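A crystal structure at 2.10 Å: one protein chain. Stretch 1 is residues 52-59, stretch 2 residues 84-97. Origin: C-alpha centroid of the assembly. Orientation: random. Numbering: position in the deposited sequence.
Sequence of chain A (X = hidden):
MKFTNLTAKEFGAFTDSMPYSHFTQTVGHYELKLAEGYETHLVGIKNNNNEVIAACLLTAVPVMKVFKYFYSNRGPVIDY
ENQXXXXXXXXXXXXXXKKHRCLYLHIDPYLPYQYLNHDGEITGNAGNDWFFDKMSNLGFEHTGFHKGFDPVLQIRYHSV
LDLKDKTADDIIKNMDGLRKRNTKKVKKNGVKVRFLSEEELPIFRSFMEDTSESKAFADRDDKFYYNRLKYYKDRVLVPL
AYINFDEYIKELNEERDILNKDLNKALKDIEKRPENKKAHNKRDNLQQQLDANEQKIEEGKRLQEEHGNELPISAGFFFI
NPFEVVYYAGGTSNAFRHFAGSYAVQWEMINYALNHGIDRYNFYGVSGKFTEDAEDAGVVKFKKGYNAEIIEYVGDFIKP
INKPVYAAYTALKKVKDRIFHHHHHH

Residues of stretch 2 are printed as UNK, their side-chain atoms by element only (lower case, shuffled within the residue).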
ATOM      1  N   VAL A  52       1.484   9.500 -27.016  1.00 28.74           N
ATOM      2  CA  VAL A  52       0.388   9.561 -26.046  1.00 23.48           C
ATOM      3  C   VAL A  52       0.711  10.632 -24.998  1.00 21.66           C
ATOM      4  O   VAL A  52       1.800  10.624 -24.412  1.00 22.41           O
ATOM      5  CB  VAL A  52       0.189   8.217 -25.311  1.00 23.65           C
ATOM      6  CG1 VAL A  52      -0.873   8.383 -24.192  1.00 19.10           C
ATOM      7  CG2 VAL A  52      -0.241   7.144 -26.295  1.00 21.43           C
ATOM      8  N   ILE A  53      -0.223  11.553 -24.769  1.00 19.05           N
ATOM      9  CA  ILE A  53      -0.026  12.591 -23.765  1.00 19.76           C
ATOM     10  C   ILE A  53      -1.141  12.589 -22.702  1.00 20.57           C
ATOM     11  O   ILE A  53      -1.227  13.501 -21.881  1.00 23.23           O
ATOM     12  CB  ILE A  53       0.076  14.006 -24.402  1.00 20.76           C
ATOM     13  CG1 ILE A  53      -1.189  14.326 -25.205  1.00 19.31           C
ATOM     14  CG2 ILE A  53       1.314  14.076 -25.298  1.00 19.71           C
ATOM     15  CD1 ILE A  53      -1.236  15.763 -25.717  1.00 23.68           C
ATOM     16  N   ALA A  54      -1.988  11.564 -22.723  1.00 19.78           N
ATOM     17  CA  ALA A  54      -3.073  11.417 -21.745  1.00 18.37           C
ATOM     18  C   ALA A  54      -3.713  10.066 -21.965  1.00 18.84           C
ATOM     19  O   ALA A  54      -3.811   9.599 -23.101  1.00 19.27           O
ATOM     20  CB  ALA A  54      -4.116  12.515 -21.913  1.00 19.34           C
ATOM     21  N   ALA A  55      -4.154   9.433 -20.886  1.00 16.88           N
ATOM     22  CA  ALA A  55      -4.774   8.120 -21.005  1.00 16.51           C
ATOM     23  C   ALA A  55      -5.732   7.833 -19.859  1.00 19.30           C
ATOM     24  O   ALA A  55      -5.641   8.429 -18.783  1.00 19.24           O
ATOM     25  CB  ALA A  55      -3.687   7.034 -21.037  1.00 14.17           C
ATOM     26  N   CYS A  56      -6.651   6.905 -20.090  1.00 18.19           N
ATOM     27  CA  CYS A  56      -7.569   6.512 -19.046  1.00 19.70           C
ATOM     28  C   CYS A  56      -8.234   5.204 -19.369  1.00 20.61           C
ATOM     29  O   CYS A  56      -8.701   4.973 -20.496  1.00 17.61           O
ATOM     30  CB  CYS A  56      -8.647   7.568 -18.813  1.00 19.88           C
ATOM     31  SG  CYS A  56      -9.523   7.346 -17.230  1.00 22.70           S
ATOM     32  N   LEU A  57      -8.236   4.330 -18.375  1.00 16.68           N
ATOM     33  CA  LEU A  57      -8.895   3.055 -18.502  1.00 18.32           C
ATOM     34  C   LEU A  57     -10.295   3.341 -17.957  1.00 18.42           C
ATOM     35  O   LEU A  57     -10.447   3.903 -16.869  1.00 18.69           O
ATOM     36  CB  LEU A  57      -8.173   2.001 -17.664  1.00 20.41           C
ATOM     37  CG  LEU A  57      -8.789   0.606 -17.594  1.00 23.39           C
ATOM     38  CD1 LEU A  57      -7.746  -0.360 -17.042  1.00 26.20           C
ATOM     39  CD2 LEU A  57     -10.020   0.615 -16.698  1.00 23.06           C
ATOM     40  N   LEU A  58     -11.310   2.993 -18.732  1.00 19.88           N
ATOM     41  CA  LEU A  58     -12.697   3.214 -18.334  1.00 20.50           C
ATOM     42  C   LEU A  58     -13.416   1.882 -18.317  1.00 20.79           C
ATOM     43  O   LEU A  58     -13.117   1.006 -19.131  1.00 21.71           O
ATOM     44  CB  LEU A  58     -13.413   4.110 -19.351  1.00 23.75           C
ATOM     45  CG  LEU A  58     -12.841   5.475 -19.753  1.00 25.25           C
ATOM     46  CD1 LEU A  58     -13.593   5.980 -20.992  1.00 25.91           C
ATOM     47  CD2 LEU A  58     -12.972   6.451 -18.602  1.00 22.88           C
ATOM     48  N   THR A  59     -14.341   1.722 -17.378  1.00 19.58           N
ATOM     49  CA  THR A  59     -15.146   0.514 -17.323  1.00 21.80           C
ATOM     50  C   THR A  59     -16.595   0.982 -17.386  1.00 21.57           C
ATOM     51  O   THR A  59     -16.934   2.066 -16.908  1.00 19.60           O
ATOM     52  CB  THR A  59     -14.923  -0.315 -16.033  1.00 23.44           C
ATOM     53  OG1 THR A  59     -14.983   0.546 -14.888  1.00 22.33           O
ATOM     54  CG2 THR A  59     -13.580  -1.055 -16.096  1.00 26.80           C
ATOM     55  N   UNK A  84      -5.279  23.636 -20.348  1.00 27.27           N
ATOM     56  CA  UNK A  84      -5.935  23.524 -21.645  1.00 28.81           C
ATOM     57  C   UNK A  84      -6.047  22.058 -22.045  1.00 27.68           C
ATOM     58  O   UNK A  84      -7.070  21.627 -22.597  1.00 24.79           O
ATOM     59  c   UNK A  84      -4.952  25.771 -22.377  1.00 44.38           C
ATOM     60  c   UNK A  84      -4.286  26.566 -23.511  1.00 52.64           C
ATOM     61  c   UNK A  84      -5.162  24.295 -22.714  1.00 32.29           C
ATOM     62  o   UNK A  84      -4.781  27.677 -23.821  1.00 57.76           O
ATOM     63  o   UNK A  84      -3.267  26.093 -24.079  1.00 53.42           O
ATOM     64  N   UNK A  85      -5.001  21.288 -21.764  1.00 22.35           N
ATOM     65  CA  UNK A  85      -5.015  19.873 -22.100  1.00 20.28           C
ATOM     66  C   UNK A  85      -6.052  19.169 -21.217  1.00 21.18           C
ATOM     67  O   UNK A  85      -6.810  18.324 -21.686  1.00 19.67           O
ATOM     68  c   UNK A  85      -3.858  17.408 -23.557  1.00 22.79           C
ATOM     69  c   UNK A  85      -2.068  17.326 -21.798  1.00 23.71           C
ATOM     70  c   UNK A  85      -3.625  19.263 -21.890  1.00 22.05           C
ATOM     71  c   UNK A  85      -3.497  17.758 -22.110  1.00 22.85           C
ATOM     72  N   UNK A  86      -6.096  19.525 -19.938  1.00 20.80           N
ATOM     73  CA  UNK A  86      -7.068  18.905 -19.042  1.00 20.62           C
ATOM     74  C   UNK A  86      -8.496  19.188 -19.529  1.00 21.83           C
ATOM     75  O   UNK A  86      -9.353  18.305 -19.527  1.00 18.26           O
ATOM     76  c   UNK A  86      -5.600  18.819 -17.000  1.00 19.02           C
ATOM     77  c   UNK A  86      -6.885  19.412 -17.594  1.00 20.91           C
ATOM     78  c   UNK A  86      -8.069  19.014 -16.739  1.00 17.63           C
ATOM     79  N   UNK A  87      -8.734  20.423 -19.956  1.00 20.35           N
ATOM     80  CA  UNK A  87     -10.042  20.835 -20.457  1.00 23.62           C
ATOM     81  C   UNK A  87     -10.433  20.002 -21.683  1.00 22.96           C
ATOM     82  O   UNK A  87     -11.529  19.440 -21.746  1.00 24.45           O
ATOM     83  n   UNK A  87     -12.205  23.455 -20.389  1.00 32.80           N
ATOM     84  n   UNK A  87     -13.149  23.490 -22.313  1.00 32.84           N
ATOM     85  c   UNK A  87     -10.004  22.312 -20.838  1.00 25.80           C
ATOM     86  c   UNK A  87     -11.327  22.857 -21.266  1.00 29.88           C
ATOM     87  c   UNK A  87     -11.930  22.880 -22.480  1.00 33.51           C
ATOM     88  c   UNK A  87     -13.289  23.827 -21.043  1.00 34.19           C
ATOM     89  N   UNK A  88      -9.525  19.929 -22.652  1.00 22.78           N
ATOM     90  CA  UNK A  88      -9.746  19.164 -23.871  1.00 22.55           C
ATOM     91  C   UNK A  88     -10.079  17.709 -23.559  1.00 24.82           C
ATOM     92  O   UNK A  88     -11.005  17.134 -24.129  1.00 24.00           O
ATOM     93  c   UNK A  88      -8.490  19.198 -24.747  1.00 24.57           C
ATOM     94  c   UNK A  88      -8.614  18.417 -26.027  1.00 26.60           C
ATOM     95  c   UNK A  88      -8.058  16.486 -27.371  1.00 32.10           C
ATOM     96  c   UNK A  88      -8.855  16.963 -28.411  1.00 28.34           C
ATOM     97  c   UNK A  88      -9.410  18.882 -27.073  1.00 27.79           C
ATOM     98  c   UNK A  88      -9.528  18.158 -28.261  1.00 28.26           C
ATOM     99  c   UNK A  88      -7.943  17.215 -26.188  1.00 27.60           C
ATOM    100  N   UNK A  89      -9.316  17.107 -22.657  1.00 22.09           N
ATOM    101  CA  UNK A  89      -9.554  15.710 -22.318  1.00 22.44           C
ATOM    102  C   UNK A  89     -10.933  15.433 -21.735  1.00 21.81           C
ATOM    103  O   UNK A  89     -11.614  14.503 -22.165  1.00 20.34           O
ATOM    104  c   UNK A  89      -9.568  13.374 -19.937  1.00 21.21           C
ATOM    105  c   UNK A  89      -8.501  15.179 -21.332  1.00 19.41           C
ATOM    106  c   UNK A  89      -8.360  11.386 -21.436  1.00 18.33           C
ATOM    107  c   UNK A  89      -8.708  13.732 -20.968  1.00 20.59           C
ATOM    108  c   UNK A  89      -9.221  11.040 -20.411  1.00 19.83           C
ATOM    109  c   UNK A  89      -8.105  12.725 -21.710  1.00 18.44           C
ATOM    110  c   UNK A  89      -9.828  12.035 -19.656  1.00 22.22           C
ATOM    111  N   UNK A  90     -11.344  16.219 -20.748  1.00 18.95           N
ATOM    112  CA  UNK A  90     -12.634  15.971 -20.131  1.00 20.32           C
ATOM    113  C   UNK A  90     -13.824  16.291 -21.026  1.00 21.18           C
ATOM    114  O   UNK A  90     -14.881  15.676 -20.909  1.00 22.92           O
ATOM    115  c   UNK A  90     -12.405  14.856 -17.100  1.00 21.19           C
ATOM    116  c   UNK A  90     -11.651  14.165 -16.154  1.00 21.64           C
ATOM    117  c   UNK A  90     -10.385  14.641 -15.794  1.00 22.09           C
ATOM    118  c   UNK A  90     -12.716  16.696 -18.784  1.00 20.08           C
ATOM    119  c   UNK A  90      -9.894  15.800 -16.388  1.00 17.93           C
ATOM    120  c   UNK A  90     -11.921  16.017 -17.703  1.00 19.66           C
ATOM    121  c   UNK A  90     -10.663  16.483 -17.337  1.00 19.91           C
ATOM    122  N   UNK A  91     -13.639  17.228 -21.944  1.00 23.95           N
ATOM    123  CA  UNK A  91     -14.693  17.593 -22.873  1.00 25.25           C
ATOM    124  C   UNK A  91     -14.818  16.452 -23.891  1.00 26.00           C
ATOM    125  O   UNK A  91     -15.921  16.013 -24.215  1.00 26.21           O
ATOM    126  o   UNK A  91     -16.494  19.867 -23.441  1.00 36.68           O
ATOM    127  n   UNK A  91     -15.473  19.926 -25.435  1.00 36.06           N
ATOM    128  c   UNK A  91     -14.326  18.896 -23.578  1.00 30.09           C
ATOM    129  c   UNK A  91     -15.527  19.605 -24.149  1.00 34.15           C
ATOM    130  N   UNK A  92     -13.688  15.949 -24.373  1.00 21.91           N
ATOM    131  CA  UNK A  92     -13.726  14.867 -25.343  1.00 23.15           C
ATOM    132  C   UNK A  92     -14.172  13.557 -24.707  1.00 24.76           C
ATOM    133  O   UNK A  92     -14.756  12.708 -25.381  1.00 25.65           O
ATOM    134  o   UNK A  92     -13.086  17.174 -28.469  1.00 35.53           O
ATOM    135  c   UNK A  92     -12.696  16.035 -28.130  1.00 34.25           C
ATOM    136  o   UNK A  92     -12.918  15.009 -28.811  1.00 37.61           O
ATOM    137  c   UNK A  92     -11.902  15.887 -26.844  1.00 26.99           C
ATOM    138  c   UNK A  92     -12.357  14.694 -26.002  1.00 23.45           C
ATOM    139  N   UNK A  93     -13.907  13.385 -23.413  1.00 22.47           N
ATOM    140  CA  UNK A  93     -14.313  12.158 -22.728  1.00 22.54           C
ATOM    141  C   UNK A  93     -15.845  12.133 -22.657  1.00 21.78           C
ATOM    142  O   UNK A  93     -16.470  11.078 -22.799  1.00 19.64           O
ATOM    143  c   UNK A  93     -14.150  10.926 -20.436  1.00 17.76           C
ATOM    144  c   UNK A  93     -13.722  12.104 -21.316  1.00 18.07           C
ATOM    145  c   UNK A  93     -13.793   9.594 -21.102  1.00 20.46           C
ATOM    146  c   UNK A  93     -13.448  11.041 -19.088  1.00 16.97           C
ATOM    147  N   UNK A  94     -16.430  13.306 -22.439  1.00 19.29           N
ATOM    148  CA  UNK A  94     -17.875  13.446 -22.372  1.00 24.83           C
ATOM    149  C   UNK A  94     -18.473  13.048 -23.721  1.00 24.26           C
ATOM    150  O   UNK A  94     -19.418  12.263 -23.775  1.00 24.17           O
ATOM    151  o   UNK A  94     -17.831  15.250 -20.744  1.00 35.99           O
ATOM    152  c   UNK A  94     -18.257  14.893 -22.049  1.00 27.08           C
ATOM    153  N   UNK A  95     -17.910  13.584 -24.805  1.00 24.33           N
ATOM    154  CA  UNK A  95     -18.386  13.273 -26.154  1.00 24.89           C
ATOM    155  C   UNK A  95     -18.229  11.784 -26.423  1.00 25.01           C
ATOM    156  O   UNK A  95     -19.087  11.143 -27.039  1.00 22.97           O
ATOM    157  c   UNK A  95     -16.829  16.184 -28.213  1.00 35.91           C
ATOM    158  n   UNK A  95     -15.888  18.307 -29.107  1.00 43.17           N
ATOM    159  c   UNK A  95     -17.583  14.038 -27.200  1.00 27.21           C
ATOM    160  c   UNK A  95     -17.662  15.547 -27.104  1.00 31.44           C
ATOM    161  c   UNK A  95     -16.756  17.695 -28.058  1.00 38.63           C
ATOM    162  N   UNK A  96     -17.112  11.237 -25.964  1.00 22.82           N
ATOM    163  CA  UNK A  96     -16.831   9.826 -26.153  1.00 21.60           C
ATOM    164  C   UNK A  96     -17.880   8.950 -25.466  1.00 20.77           C
ATOM    165  O   UNK A  96     -18.455   8.057 -26.094  1.00 21.84           O
ATOM    166  c   UNK A  96     -14.543   7.603 -27.031  1.00 18.77           C
ATOM    167  c   UNK A  96     -14.976   5.755 -25.003  1.00 14.98           C
ATOM    168  o   UNK A  96     -14.143   4.022 -26.424  1.00 18.32           O
ATOM    169  c   UNK A  96     -15.074   8.035 -25.809  1.00 16.42           C
ATOM    170  c   UNK A  96     -14.450   5.346 -26.225  1.00 15.79           C
ATOM    171  c   UNK A  96     -14.228   6.258 -27.244  1.00 13.81           C
ATOM    172  c   UNK A  96     -15.283   7.092 -24.805  1.00 13.96           C
ATOM    173  c   UNK A  96     -15.446   9.477 -25.597  1.00 18.48           C
ATOM    174  N   UNK A  97     -18.150   9.193 -24.188  1.00 17.21           N
ATOM    175  CA  UNK A  97     -19.122   8.338 -23.523  1.00 18.23           C
ATOM    176  C   UNK A  97     -20.539   8.525 -24.065  1.00 21.30           C
ATOM    177  O   UNK A  97     -21.357   7.618 -23.949  1.00 20.81           O
ATOM    178  c   UNK A  97     -19.118   8.517 -21.988  1.00 20.18           C
ATOM    179  c   UNK A  97     -17.752   8.097 -21.433  1.00 21.68           C
ATOM    180  c   UNK A  97     -19.465   9.955 -21.613  1.00 19.32           C
TER

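Position 84 carries three carbons, the third bearing two oxygens, and stays out of the strand's reach: Glu84, exposed. Position 85 has four carbons forked at the second, and one fork tip meets Ile53 CD1. This is Leu85, with chi1 t and chi2 p; its CD1 lies 3.8 Å from Ile53 CD1. The CA-to-CB bond of Ile53 runs sideways, yet its long arm brings the methyl within reach.

Position 86 shows one carbon carrying two more, a beta-branched valine, Val86, buried but out of the strand's reach. At 87 a carbon leads to a five-membered ring of three carbons and two nitrogens: His87, also remote. Position 88 is one carbon and a six-carbon ring with no oxygen, Phe88, likewise out of reach.

Position 89 repeats that ring, but here it packs against two small residues that point toward the helix, Ala54 and Cys56. It is Phe89, chi1 t: CD2 sits 4.0 Å from Ala54 CB, and CZ 3.9 Å from Cys56 CB. Both approaches are oblique to the ring.

Position 90 is a third bare six-carbon ring, Phe90, buried with chi1 m and out of the strand's reach. Position 91, two carbons ending in one oxygen and one nitrogen, is Asn91. Position 92, three carbons with two terminal oxygens, is Glu92. Neither reaches the strand.

Position 93 again has four carbons forked at the second, packed on Leu58. It is Leu93, the same t, p rotamer as Leu85; its CD1 lies 3.6 Å from Leu58 CD1.

Position 94, one carbon and one oxygen, is Ser94, whose OG donates to Phe90 O at 3.0 Å, one turn back. Position 95, four carbons in a row ending in nitrogen, is Lys95; its NZ forms a salt bridge with Glu92 OE2 at 3.1 Å.

Position 96 is a six-carbon ring bearing an oxygen, near Leu58: Tyr96, with CE2 4.2 Å from Leu58 CD1. Position 97, one carbon carrying two, is Val97, pointing toward the strand without a close contact.

The rule is periodicity matched to periodicity. Helix positions 85, 89, 93 and 96 present one stripe, while Ala54, Cys56 and Leu58, every second strand residue, point toward it. The axes run at 44° with a closest approach of 10.2 Å. Large meets small at one point, the Phe89 ring against Ala54 and Cys56; farther along, Leu58 meets Leu93 and Tyr96. No hydrogen bond crosses; apolar packing alone makes the contact, burying 339 Å².

Stretch 2 84-97: ELVHFFFNELSKYV
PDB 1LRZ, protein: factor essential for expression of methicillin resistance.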